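Ubiquitin conjugating enzyme (Plasmodium yoelii, PDB 2PWQ) probably carries ubiquitin as a thioester on a cysteine and passes it on to target proteins, as other ubiquitin-conjugating (E2) enzymes do. Local coordinates at residues Q41-H46 against T121-L126; G57-P62 against F72-T77; N99-T104 against P141-V146. All coordinates share one frame; numbering follows the deposited sequence. Where two conformers were deposited one is given.

Interaction 1. Residues Q41-H46 against T121-L126; sequences QEIDAH and TIRTAL
Helix 122-134 packs on the antiparallel sheet of the UBC (E2) fold, where Ile43 meets Arg123 and Leu126. The first turn of the helix lies on strand 43-47, one of the two edge strands, with Ile43 touching both helix residues. The short axes pass 8.8 Å apart. Ile43 CG2 stands anti to its backbone N (chi1 of CG1 -50°), which turns this methyl to the helix. Ile43 CG2 touches Leu126 CB and Arg123 CG, each at 3.7 Å. At the end of the other branch, Ile43 CD1 approaches Leu126 O at 3.7 Å. Leu126 CD1 reaches past Ile43 to Asp44 O, 3.9 Å away. The Arg123 chain is extended from CG to NE and carries its guanidinium over Ile43. Ile43 CB sits 3.6 Å from the plane of the Arg123 guanidinium, toward its rim. Arg123 NH2 bonds Asn39 O, just before 41-46. Thr121 is the N-cap of the helix, its OG1 accepting from Thr124 N. No direct hydrogen bond joins the two segments; a water at the edge of the guanidinium, in its plane, accepts from Arg123 NE at 2.7 Å and donates to Ile43 O at 2.6 Å.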
ATOM      1  N   GLN A  41     -12.976   5.307   2.451  1.00 48.84           N
ATOM      2  CA  GLN A  41     -13.203   4.071   3.165  1.00 48.26           C
ATOM      3  C   GLN A  41     -12.342   2.969   2.555  1.00 46.17           C
ATOM      4  O   GLN A  41     -11.920   2.027   3.239  1.00 47.02           O
ATOM      5  CB  GLN A  41     -14.691   3.723   3.208  1.00 48.80           C
ATOM      6  CG  GLN A  41     -15.579   4.837   3.818  1.00 52.32           C
ATOM      7  CD  GLN A  41     -15.241   5.165   5.292  1.00 57.33           C
ATOM      8  OE1 GLN A  41     -15.008   4.267   6.109  1.00 60.62           O
ATOM      9  NE2 GLN A  41     -15.204   6.457   5.620  1.00 57.72           N
ATOM     10  N   GLU A  42     -12.005   3.138   1.286  1.00 43.57           N
ATOM     11  CA  GLU A  42     -11.170   2.188   0.589  1.00 41.21           C
ATOM     12  C   GLU A  42      -9.701   2.559   0.617  1.00 39.80           C
ATOM     13  O   GLU A  42      -8.837   1.735   0.940  1.00 39.01           O
ATOM     14  CB  GLU A  42     -11.653   2.048  -0.853  1.00 41.04           C
ATOM     15  CG  GLU A  42     -13.044   1.461  -0.952  1.00 41.13           C
ATOM     16  CD  GLU A  42     -13.095  -0.041  -0.733  1.00 43.57           C
ATOM     17  OE1 GLU A  42     -12.093  -0.748  -0.967  1.00 46.02           O
ATOM     18  OE2 GLU A  42     -14.155  -0.533  -0.318  1.00 45.77           O
ATOM     19  N   ILE A  43      -9.425   3.789   0.212  1.00 37.89           N
ATOM     20  CA  ILE A  43      -8.079   4.288   0.066  1.00 37.31           C
ATOM     21  C   ILE A  43      -8.094   5.712   0.607  1.00 38.00           C
ATOM     22  O   ILE A  43      -8.901   6.574   0.194  1.00 37.36           O
ATOM     23  CB  ILE A  43      -7.555   4.293  -1.409  1.00 36.75           C
ATOM     24  CG1 ILE A  43      -7.764   2.939  -2.141  1.00 36.78           C
ATOM     25  CG2 ILE A  43      -6.122   4.841  -1.511  1.00 36.47           C
ATOM     26  CD1 ILE A  43      -6.760   1.817  -1.838  1.00 31.53           C
ATOM     27  N   ASP A  44      -7.202   5.941   1.558  1.00 38.21           N
ATOM     28  CA  ASP A  44      -7.005   7.260   2.135  1.00 39.51           C
ATOM     29  C   ASP A  44      -5.499   7.541   2.216  1.00 39.65           C
ATOM     30  O   ASP A  44      -4.672   6.625   2.074  1.00 39.38           O
ATOM     31  CB  ASP A  44      -7.672   7.307   3.504  1.00 39.48           C
ATOM     32  CG  ASP A  44      -8.068   8.720   3.941  1.00 42.67           C
ATOM     33  OD1 ASP A  44      -7.653   9.702   3.296  1.00 45.26           O
ATOM     34  OD2 ASP A  44      -8.811   8.844   4.954  1.00 44.88           O
ATOM     35  N   ALA A  45      -5.155   8.822   2.375  1.00 40.20           N
ATOM     36  CA  ALA A  45      -3.795   9.295   2.676  1.00 40.99           C
ATOM     37  C   ALA A  45      -3.844  10.728   3.189  1.00 41.45           C
ATOM     38  O   ALA A  45      -4.682  11.535   2.745  1.00 42.31           O
ATOM     39  CB  ALA A  45      -2.862   9.202   1.468  1.00 39.68           C
ATOM     40  N   HIS A  46      -2.971  11.041   4.135  1.00 41.38           N
ATOM     41  CA  HIS A  46      -2.799  12.429   4.599  1.00 41.77           C
ATOM     42  C   HIS A  46      -1.319  12.621   4.935  1.00 40.83           C
ATOM     43  O   HIS A  46      -0.567  11.657   4.950  1.00 39.92           O
ATOM     44  CB  HIS A  46      -3.718  12.751   5.796  1.00 42.17           C
ATOM     45  CG  HIS A  46      -3.448  11.905   7.001  1.00 44.09           C
ATOM     46  ND1 HIS A  46      -2.335  12.075   7.797  1.00 48.66           N
ATOM     47  CD2 HIS A  46      -4.126  10.858   7.526  1.00 46.87           C
ATOM     48  CE1 HIS A  46      -2.347  11.182   8.769  1.00 49.12           C
ATOM     49  NE2 HIS A  46      -3.420  10.427   8.623  1.00 49.49           N
ATOM     50  N   THR A 121      -0.926   8.422 -10.144  1.00 39.87           N
ATOM     51  CA  THR A 121      -1.168   9.110  -8.893  1.00 36.89           C
ATOM     52  C   THR A 121      -0.943   8.143  -7.724  1.00 36.11           C
ATOM     53  O   THR A 121      -1.028   6.905  -7.848  1.00 33.83           O
ATOM     54  CB  THR A 121      -2.607   9.638  -8.761  1.00 37.07           C
ATOM     55  OG1 THR A 121      -3.491   8.528  -8.621  1.00 37.09           O
ATOM     56  CG2 THR A 121      -3.044  10.472 -10.018  1.00 38.51           C
ATOM     57  N   ILE A 122      -0.717   8.744  -6.563  1.00 33.75           N
ATOM     58  CA  ILE A 122      -0.546   7.957  -5.365  1.00 32.34           C
ATOM     59  C   ILE A 122      -1.781   7.091  -5.060  1.00 31.49           C
ATOM     60  O   ILE A 122      -1.636   5.929  -4.817  1.00 32.35           O
ATOM     61  CB  ILE A 122      -0.108   8.880  -4.204  1.00 31.93           C
ATOM     62  CG1 ILE A 122       1.310   9.360  -4.493  1.00 33.09           C
ATOM     63  CG2 ILE A 122      -0.135   8.120  -2.889  1.00 29.80           C
ATOM     64  CD1 ILE A 122       1.726  10.560  -3.753  1.00 38.80           C
ATOM     65  N   ARG A 123      -2.990   7.622  -5.106  1.00 32.19           N
ATOM     66  CA  ARG A 123      -4.183   6.785  -4.929  1.00 32.53           C
ATOM     67  C   ARG A 123      -4.190   5.587  -5.899  1.00 33.94           C
ATOM     68  O   ARG A 123      -4.626   4.470  -5.560  1.00 32.19           O
ATOM     69  CB  ARG A 123      -5.466   7.589  -5.137  1.00 32.28           C
ATOM     70  CG  ARG A 123      -6.663   6.906  -4.504  1.00 30.39           C
ATOM     71  CD  ARG A 123      -7.932   7.686  -4.575  1.00 33.83           C
ATOM     72  NE  ARG A 123      -8.984   6.970  -3.850  1.00 33.43           N
ATOM     73  CZ  ARG A 123      -9.644   5.907  -4.307  1.00 33.81           C
ATOM     74  NH1 ARG A 123      -9.426   5.420  -5.523  1.00 41.31           N
ATOM     75  NH2 ARG A 123     -10.571   5.355  -3.563  1.00 38.35           N
ATOM     76  N   THR A 124      -3.734   5.799  -7.121  1.00 36.20           N
ATOM     77  CA  THR A 124      -3.755   4.652  -8.025  1.00 36.82           C
ATOM     78  C   THR A 124      -2.626   3.642  -7.634  1.00 36.66           C
ATOM     79  O   THR A 124      -2.828   2.426  -7.721  1.00 36.34           O
ATOM     80  CB  THR A 124      -3.944   5.022  -9.563  1.00 37.89           C
ATOM     81  OG1 THR A 124      -2.826   5.758 -10.059  1.00 40.96           O
ATOM     82  CG2 THR A 124      -5.234   5.878  -9.770  1.00 35.81           C
ATOM     83  N   ALA A 125      -1.483   4.132  -7.157  1.00 36.12           N
ATOM     84  CA  ALA A 125      -0.434   3.231  -6.607  1.00 35.53           C
ATOM     85  C   ALA A 125      -0.990   2.400  -5.462  1.00 34.67           C
ATOM     86  O   ALA A 125      -0.743   1.199  -5.368  1.00 33.83           O
ATOM     87  CB  ALA A 125       0.812   4.007  -6.154  1.00 35.26           C
ATOM     88  N   LEU A 126      -1.761   3.055  -4.605  1.00 34.37           N
ATOM     89  CA  LEU A 126      -2.398   2.383  -3.502  1.00 34.36           C
ATOM     90  C   LEU A 126      -3.516   1.426  -3.904  1.00 34.24           C
ATOM     91  O   LEU A 126      -3.658   0.361  -3.297  1.00 32.98           O
ATOM     92  CB  LEU A 126      -2.884   3.391  -2.442  1.00 35.54           C
ATOM     93  CG  LEU A 126      -1.816   4.290  -1.792  1.00 33.92           C
ATOM     94  CD1 LEU A 126      -2.496   5.319  -0.905  1.00 34.10           C
ATOM     95  CD2 LEU A 126      -0.764   3.480  -1.029  1.00 30.83           C
TER
HETATM   96  O   HOH W   1      -9.807   8.247  -1.560  1.00 45.94           O

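Interaction 2. Residues G57-P62 against F72-T77; sequences GFIKGP and FTLAIT
Phe72 meets Ile59 and Gly61 through its backbone and one edge of its ring. Phe72 CB lies 3.5 Å from Ile59 O. CG stands beside the backbone N (chi1 -56°), and the ring runs on along the end of the neighbouring strand. Phe72 CD1 is again 3.5 Å from Ile59 O, which lies at the ring edge and in its plane. One atom further, Phe72 CE1 touches Gly61 CA at 3.7 Å. Tyr67, Phe91 and Ile95 also pack on this side chain. The same face of the sheet carries Ile59 and Leu74, whose methyls Ile59 CD1 and Leu74 CD1 meet at 3.6 Å. Ile76 CD1 rests against Gly57, 3.6 Å from Gly57 N. The backbones are joined by two pairs of bonds, Gly57 with Leu74 and Ile59 with Phe72. Of the four, Ile59 N to Phe72 O (2.8 Å) has its donor in the carbonyl plane. Phe58 and Thr73 form the non-hydrogen-bonded pair between them, pointing to the other face. Between the strands, the Phe58 CA-H approaches Phe72 O. This is a twisted antiparallel beta hairpin, the central strand pair of the four-stranded UBC sheet.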
ATOM      1  N   GLY A  57      -0.458   6.334   4.299  1.00 33.85           N
ATOM      2  CA  GLY A  57      -1.587   5.806   3.545  1.00 32.43           C
ATOM      3  C   GLY A  57      -2.395   4.761   4.288  1.00 33.14           C
ATOM      4  O   GLY A  57      -1.869   4.075   5.167  1.00 33.20           O
ATOM      5  N   PHE A  58      -3.694   4.720   4.018  0.70 32.70           N
ATOM      6  CA  PHE A  58      -4.594   3.660   4.466  0.70 32.94           C
ATOM      7  C   PHE A  58      -5.124   2.829   3.280  0.70 34.10           C
ATOM      8  O   PHE A  58      -5.584   3.387   2.263  0.70 33.79           O
ATOM      9  CB  PHE A  58      -5.777   4.259   5.226  0.70 33.07           C
ATOM     10  CG  PHE A  58      -6.965   3.337   5.340  0.70 33.43           C
ATOM     11  CD1 PHE A  58      -6.948   2.248   6.239  0.70 35.59           C
ATOM     12  CD2 PHE A  58      -8.119   3.564   4.566  0.70 32.85           C
ATOM     13  CE1 PHE A  58      -8.053   1.403   6.345  0.70 36.25           C
ATOM     14  CE2 PHE A  58      -9.200   2.746   4.664  0.70 32.51           C
ATOM     15  CZ  PHE A  58      -9.192   1.652   5.538  0.70 35.02           C
ATOM     16  N   ILE A  59      -5.078   1.516   3.420  1.00 33.65           N
ATOM     17  CA  ILE A  59      -5.781   0.599   2.512  1.00 34.73           C
ATOM     18  C   ILE A  59      -6.695  -0.340   3.280  1.00 36.20           C
ATOM     19  O   ILE A  59      -6.267  -1.049   4.237  1.00 36.66           O
ATOM     20  CB  ILE A  59      -4.834  -0.276   1.647  1.00 34.00           C
ATOM     21  CG1 ILE A  59      -4.023   0.563   0.672  1.00 32.68           C
ATOM     22  CG2 ILE A  59      -5.617  -1.372   0.897  1.00 34.25           C
ATOM     23  CD1 ILE A  59      -2.846  -0.231   0.111  1.00 32.78           C
ATOM     24  N   LYS A  60      -7.946  -0.368   2.841  1.00 36.76           N
ATOM     25  CA  LYS A  60      -8.913  -1.295   3.365  1.00 38.64           C
ATOM     26  C   LYS A  60      -8.631  -2.683   2.819  1.00 38.62           C
ATOM     27  O   LYS A  60      -8.488  -2.866   1.600  1.00 39.22           O
ATOM     28  CB  LYS A  60     -10.337  -0.868   2.992  1.00 38.41           C
ATOM     29  CG  LYS A  60     -11.388  -1.683   3.738  1.00 40.86           C
ATOM     30  CD  LYS A  60     -12.798  -1.314   3.423  1.00 40.66           C
ATOM     31  CE  LYS A  60     -13.458  -2.320   2.503  1.00 45.62           C
ATOM     32  NZ  LYS A  60     -14.960  -2.267   2.722  1.00 45.52           N
ATOM     33  N   GLY A  61      -8.555  -3.659   3.726  1.00 38.75           N
ATOM     34  CA  GLY A  61      -8.449  -5.053   3.346  1.00 38.26           C
ATOM     35  C   GLY A  61      -9.727  -5.483   2.619  1.00 38.15           C
ATOM     36  O   GLY A  61     -10.816  -5.321   3.146  1.00 37.34           O
ATOM     37  N   PRO A  62      -9.592  -6.013   1.394  1.00 38.83           N
ATOM     38  CA  PRO A  62     -10.765  -6.385   0.581  1.00 40.29           C
ATOM     39  C   PRO A  62     -11.684  -7.496   1.109  1.00 42.06           C
ATOM     40  O   PRO A  62     -11.221  -8.512   1.627  1.00 42.67           O
ATOM     41  CB  PRO A  62     -10.147  -6.767  -0.770  1.00 39.47           C
ATOM     42  CG  PRO A  62      -8.851  -6.072  -0.806  1.00 39.34           C
ATOM     43  CD  PRO A  62      -8.354  -6.220   0.630  1.00 38.23           C
ATOM     44  N   PHE A  72      -5.061  -1.221   6.945  1.00 31.12           N
ATOM     45  CA  PHE A  72      -3.616  -1.243   6.740  1.00 31.23           C
ATOM     46  C   PHE A  72      -2.988   0.130   6.496  1.00 31.00           C
ATOM     47  O   PHE A  72      -3.341   0.870   5.545  1.00 31.40           O
ATOM     48  CB  PHE A  72      -3.231  -2.239   5.603  1.00 30.15           C
ATOM     49  CG  PHE A  72      -3.730  -3.664   5.842  1.00 30.68           C
ATOM     50  CD1 PHE A  72      -5.005  -4.056   5.395  1.00 28.87           C
ATOM     51  CD2 PHE A  72      -2.959  -4.588   6.574  1.00 27.56           C
ATOM     52  CE1 PHE A  72      -5.485  -5.343   5.602  1.00 29.05           C
ATOM     53  CE2 PHE A  72      -3.445  -5.900   6.806  1.00 26.94           C
ATOM     54  CZ  PHE A  72      -4.699  -6.267   6.346  1.00 30.44           C
ATOM     55  N   THR A  73      -2.028   0.464   7.353  1.00 30.42           N
ATOM     56  CA  THR A  73      -1.293   1.706   7.289  1.00 30.14           C
ATOM     57  C   THR A  73      -0.034   1.479   6.504  1.00 29.32           C
ATOM     58  O   THR A  73       0.618   0.443   6.708  1.00 27.51           O
ATOM     59  CB  THR A  73      -0.904   2.142   8.712  1.00 31.09           C
ATOM     60  OG1 THR A  73      -2.112   2.340   9.438  1.00 33.14           O
ATOM     61  CG2 THR A  73      -0.130   3.403   8.674  1.00 32.37           C
ATOM     62  N   LEU A  74       0.296   2.432   5.617  1.00 28.76           N
ATOM     63  CA  LEU A  74       1.527   2.404   4.825  1.00 30.73           C
ATOM     64  C   LEU A  74       2.293   3.725   5.002  1.00 31.89           C
ATOM     65  O   LEU A  74       1.718   4.729   5.391  1.00 32.86           O
ATOM     66  CB  LEU A  74       1.238   2.129   3.311  1.00 30.69           C
ATOM     67  CG  LEU A  74       0.438   0.877   2.890  1.00 31.69           C
ATOM     68  CD1 LEU A  74      -1.106   1.126   2.892  1.00 28.76           C
ATOM     69  CD2 LEU A  74       0.886   0.345   1.534  1.00 28.52           C
ATOM     70  N   ALA A  75       3.585   3.713   4.680  1.00 33.33           N
ATOM     71  CA  ALA A  75       4.443   4.893   4.720  1.00 34.45           C
ATOM     72  C   ALA A  75       4.761   5.242   3.298  1.00 35.28           C
ATOM     73  O   ALA A  75       5.267   4.408   2.584  1.00 35.91           O
ATOM     74  CB  ALA A  75       5.784   4.587   5.513  1.00 35.16           C
ATOM     75  N   ILE A  76       4.476   6.474   2.906  1.00 36.39           N
ATOM     76  CA  ILE A  76       4.648   6.941   1.519  1.00 35.50           C
ATOM     77  C   ILE A  76       5.703   8.069   1.454  1.00 37.12           C
ATOM     78  O   ILE A  76       5.456   9.189   1.896  1.00 36.23           O
ATOM     79  CB  ILE A  76       3.303   7.431   0.953  1.00 36.17           C
ATOM     80  CG1 ILE A  76       2.228   6.343   1.127  1.00 34.36           C
ATOM     81  CG2 ILE A  76       3.454   7.899  -0.542  1.00 29.04           C
ATOM     82  CD1 ILE A  76       0.811   6.837   0.950  1.00 36.00           C
ATOM     83  N   THR A  77       6.894   7.792   0.940  1.00 38.93           N
ATOM     84  CA  THR A  77       7.845   8.883   0.805  1.00 40.64           C
ATOM     85  C   THR A  77       7.912   9.359  -0.642  1.00 41.59           C
ATOM     86  O   THR A  77       8.244   8.578  -1.572  1.00 42.07           O
ATOM     87  CB  THR A  77       9.247   8.590   1.410  1.00 41.59           C
ATOM     88  OG1 THR A  77      10.082   8.010   0.429  1.00 44.46           O
ATOM     89  CG2 THR A  77       9.186   7.649   2.588  1.00 40.95           C
TER

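Interaction 3. Residues N99-T104 against P141-V146; sequences NISSQT and PQDAEV
Two hydrogen bonds join the segments, and both end on one oxygen of Asp143. Ser102 N gives a nearly straight bond to Asp143 OD2 (2.7 Å, 160°), on the anti side of the carboxylate. Ser102 OG donates to Asp143 OD2 on the syn side, also at 2.7 Å. Both donors are somewhat tilted out of the carboxylate plane. The serine hydroxyl lies between its own N and carbonyl carbon (chi1 70°), which sets OG beside the N-H so that both can reach Asp143 OD2. The other oxygen serves the helix. Asp143 is the N-cap of helix 144-152, and OD1 accepts from Val146 N at 3.1 Å, from above the carboxylate plane, and weakly from Glu145 N. Such a helix start would probably stabilise the negative charge.

Within 99-104, Ser101 OG accepts from Thr104 N at 3.2 Å, an ST motif.

Van der Waals contacts flank these bonds. Gln142 CB lies 3.3 Å from Asn99 C. The chain is bent at chi2 (-62°), and its amide leads away from 99-104. The Gln142 side chain lies about 4 Å from that of Cys108, the predicted thioester cysteine. Val146 CG2 touches Ser102 CB at 4.1 Å, while Trp164 packs on Ser102. Together these contacts join the loop before Cys108 to the capped start of helix 144-152, beside the predicted thioester site of the E2 fold.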
ATOM      1  N   ASN A  99       3.629 -11.310  -1.263  1.00 35.92           N
ATOM      2  CA  ASN A  99       4.258 -10.183  -1.920  1.00 36.09           C
ATOM      3  C   ASN A  99       4.708  -9.022  -1.035  1.00 36.29           C
ATOM      4  O   ASN A  99       5.035  -7.933  -1.553  1.00 36.09           O
ATOM      5  CB  ASN A  99       3.333  -9.687  -3.033  1.00 36.61           C
ATOM      6  CG  ASN A  99       3.078 -10.754  -4.070  1.00 37.86           C
ATOM      7  OD1 ASN A  99       4.021 -11.293  -4.656  1.00 41.41           O
ATOM      8  ND2 ASN A  99       1.823 -11.083  -4.282  1.00 36.55           N
ATOM      9  N   ILE A 100       4.800  -9.270   0.288  1.00 36.26           N
ATOM     10  CA  ILE A 100       5.119  -8.227   1.276  1.00 35.71           C
ATOM     11  C   ILE A 100       5.955  -8.878   2.398  1.00 36.53           C
ATOM     12  O   ILE A 100       5.582  -9.937   2.913  1.00 35.92           O
ATOM     13  CB  ILE A 100       3.839  -7.610   1.911  1.00 35.34           C
ATOM     14  CG1 ILE A 100       2.796  -7.207   0.847  1.00 33.76           C
ATOM     15  CG2 ILE A 100       4.169  -6.378   2.773  1.00 35.81           C
ATOM     16  CD1 ILE A 100       1.412  -7.013   1.436  1.00 34.08           C
ATOM     17  N   SER A 101       7.086  -8.270   2.734  1.00 37.78           N
ATOM     18  CA  SER A 101       7.918  -8.763   3.841  1.00 39.02           C
ATOM     19  C   SER A 101       7.083  -8.781   5.136  1.00 39.17           C
ATOM     20  O   SER A 101       6.512  -7.751   5.568  1.00 38.89           O
ATOM     21  CB  SER A 101       9.204  -7.949   3.966  1.00 38.91           C
ATOM     22  OG  SER A 101       9.974  -8.348   5.093  1.00 40.87           O
ATOM     23  N   SER A 102       6.953  -9.985   5.696  1.00 39.09           N
ATOM     24  CA  SER A 102       6.240 -10.211   6.954  1.00 38.51           C
ATOM     25  C   SER A 102       6.952  -9.524   8.128  1.00 38.62           C
ATOM     26  O   SER A 102       6.390  -9.452   9.191  1.00 38.29           O
ATOM     27  CB  SER A 102       6.127 -11.705   7.265  1.00 38.25           C
ATOM     28  OG  SER A 102       7.412 -12.269   7.604  1.00 37.74           O
ATOM     29  N   GLN A 103       8.164  -9.026   7.909  1.00 38.84           N
ATOM     30  CA  GLN A 103       8.959  -8.407   8.962  1.00 40.52           C
ATOM     31  C   GLN A 103       9.217  -6.925   8.784  1.00 40.71           C
ATOM     32  O   GLN A 103       9.309  -6.212   9.769  1.00 40.50           O
ATOM     33  CB  GLN A 103      10.257  -9.175   9.145  1.00 40.38           C
ATOM     34  CG  GLN A 103       9.938 -10.625   9.508  1.00 43.74           C
ATOM     35  CD  GLN A 103      11.078 -11.571   9.200  1.00 52.78           C
ATOM     36  OE1 GLN A 103      12.168 -11.484   9.804  1.00 53.60           O
ATOM     37  NE2 GLN A 103      10.834 -12.510   8.270  1.00 54.90           N
ATOM     38  N   THR A 104       9.285  -6.455   7.537  1.00 40.99           N
ATOM     39  CA  THR A 104       9.570  -5.035   7.251  1.00 40.75           C
ATOM     40  C   THR A 104       8.514  -4.258   6.450  1.00 40.86           C
ATOM     41  O   THR A 104       8.618  -3.034   6.315  1.00 40.06           O
ATOM     42  CB  THR A 104      10.907  -4.869   6.544  1.00 41.01           C
ATOM     43  OG1 THR A 104      10.776  -5.272   5.181  1.00 41.36           O
ATOM     44  CG2 THR A 104      12.002  -5.698   7.245  1.00 39.70           C
ATOM     45  N   PRO A 141       7.956 -13.475  -5.539  1.00 64.58           N
ATOM     46  CA  PRO A 141       7.670 -13.431  -4.107  1.00 63.83           C
ATOM     47  C   PRO A 141       8.540 -12.417  -3.370  1.00 63.01           C
ATOM     48  O   PRO A 141       9.649 -12.101  -3.817  1.00 63.18           O
ATOM     49  CB  PRO A 141       7.974 -14.864  -3.643  1.00 63.87           C
ATOM     50  CG  PRO A 141       8.662 -15.568  -4.836  1.00 64.13           C
ATOM     51  CD  PRO A 141       8.950 -14.517  -5.858  1.00 64.52           C
ATOM     52  N   GLN A 142       8.025 -11.897  -2.260  1.00 61.92           N
ATOM     53  CA  GLN A 142       8.779 -10.949  -1.450  1.00 60.98           C
ATOM     54  C   GLN A 142       9.245 -11.575  -0.149  1.00 59.75           C
ATOM     55  O   GLN A 142      10.336 -11.291   0.325  1.00 59.86           O
ATOM     56  CB  GLN A 142       7.958  -9.682  -1.175  1.00 61.17           C
ATOM     57  CG  GLN A 142       8.258  -8.549  -2.130  1.00 62.49           C
ATOM     58  CD  GLN A 142       9.710  -8.094  -2.048  1.00 64.27           C
ATOM     59  OE1 GLN A 142      10.520  -8.406  -2.937  1.00 63.36           O
ATOM     60  NE2 GLN A 142      10.056  -7.373  -0.967  1.00 63.78           N
ATOM     61  N   ASP A 143       8.402 -12.428   0.413  1.00 58.30           N
ATOM     62  CA  ASP A 143       8.705 -13.135   1.643  1.00 56.67           C
ATOM     63  C   ASP A 143       8.747 -14.636   1.342  1.00 55.89           C
ATOM     64  O   ASP A 143       7.702 -15.222   1.038  1.00 55.68           O
ATOM     65  CB  ASP A 143       7.624 -12.812   2.685  1.00 56.02           C
ATOM     66  CG  ASP A 143       8.019 -13.238   4.093  1.00 55.21           C
ATOM     67  OD1 ASP A 143       8.227 -14.457   4.306  1.00 52.70           O
ATOM     68  OD2 ASP A 143       8.113 -12.353   4.980  1.00 50.74           O
ATOM     69  N   ALA A 144       9.939 -15.245   1.430  1.00 55.25           N
ATOM     70  CA  ALA A 144      10.136 -16.680   1.069  1.00 54.31           C
ATOM     71  C   ALA A 144       9.285 -17.626   1.897  1.00 53.24           C
ATOM     72  O   ALA A 144       8.733 -18.590   1.361  1.00 53.40           O
ATOM     73  CB  ALA A 144      11.625 -17.094   1.124  1.00 54.55           C
ATOM     74  N   GLU A 145       9.155 -17.320   3.190  1.00 52.53           N
ATOM     75  CA  GLU A 145       8.404 -18.179   4.111  0.60 51.90           C
ATOM     76  C   GLU A 145       6.887 -18.085   3.876  1.00 51.50           C
ATOM     77  O   GLU A 145       6.181 -19.107   3.934  1.00 51.75           O
ATOM     78  CB  GLU A 145       8.772 -17.909   5.587  0.60 52.00           C
ATOM     79  CG  GLU A 145      10.251 -17.536   5.872  0.60 51.91           C
ATOM     80  CD  GLU A 145      11.299 -18.408   5.148  0.60 51.96           C
ATOM     81  OE1 GLU A 145      12.329 -17.843   4.715  0.60 50.77           O
ATOM     82  OE2 GLU A 145      11.107 -19.642   5.019  0.60 52.17           O
ATOM     83  N   VAL A 146       6.384 -16.878   3.594  1.00 50.15           N
ATOM     84  CA  VAL A 146       4.955 -16.723   3.285  1.00 49.00           C
ATOM     85  C   VAL A 146       4.639 -17.391   1.948  1.00 49.00           C
ATOM     86  O   VAL A 146       3.612 -18.038   1.817  1.00 48.69           O
ATOM     87  CB  VAL A 146       4.474 -15.248   3.242  1.00 48.13           C
ATOM     88  CG1 VAL A 146       2.962 -15.190   3.162  1.00 46.81           C
ATOM     89  CG2 VAL A 146       4.935 -14.483   4.467  1.00 47.70           C
TER

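Overall arrangement
After helix 23-37 the chain enters strand 43-47, the first half of interaction 1. Strands 54-60 and 71-77 then close the short loop of interaction 2, which is nested within the long loop that interaction 1 closes at helix 122-134. The two touch: Asp44 O probably accepts from Phe58 N, so the edge strand continues the sheet of the hairpin. The chain passes strand 88-91 and opens interaction 3 at 99-104 before interaction 1 has closed. Interaction 3 closes only at 141-146, so these two cross. Their centres lie about 22 Å apart, on opposite sides of the chain's centre. Interaction 3 joins the loop 99-104 to the start of helix 144-152, near the predicted active site.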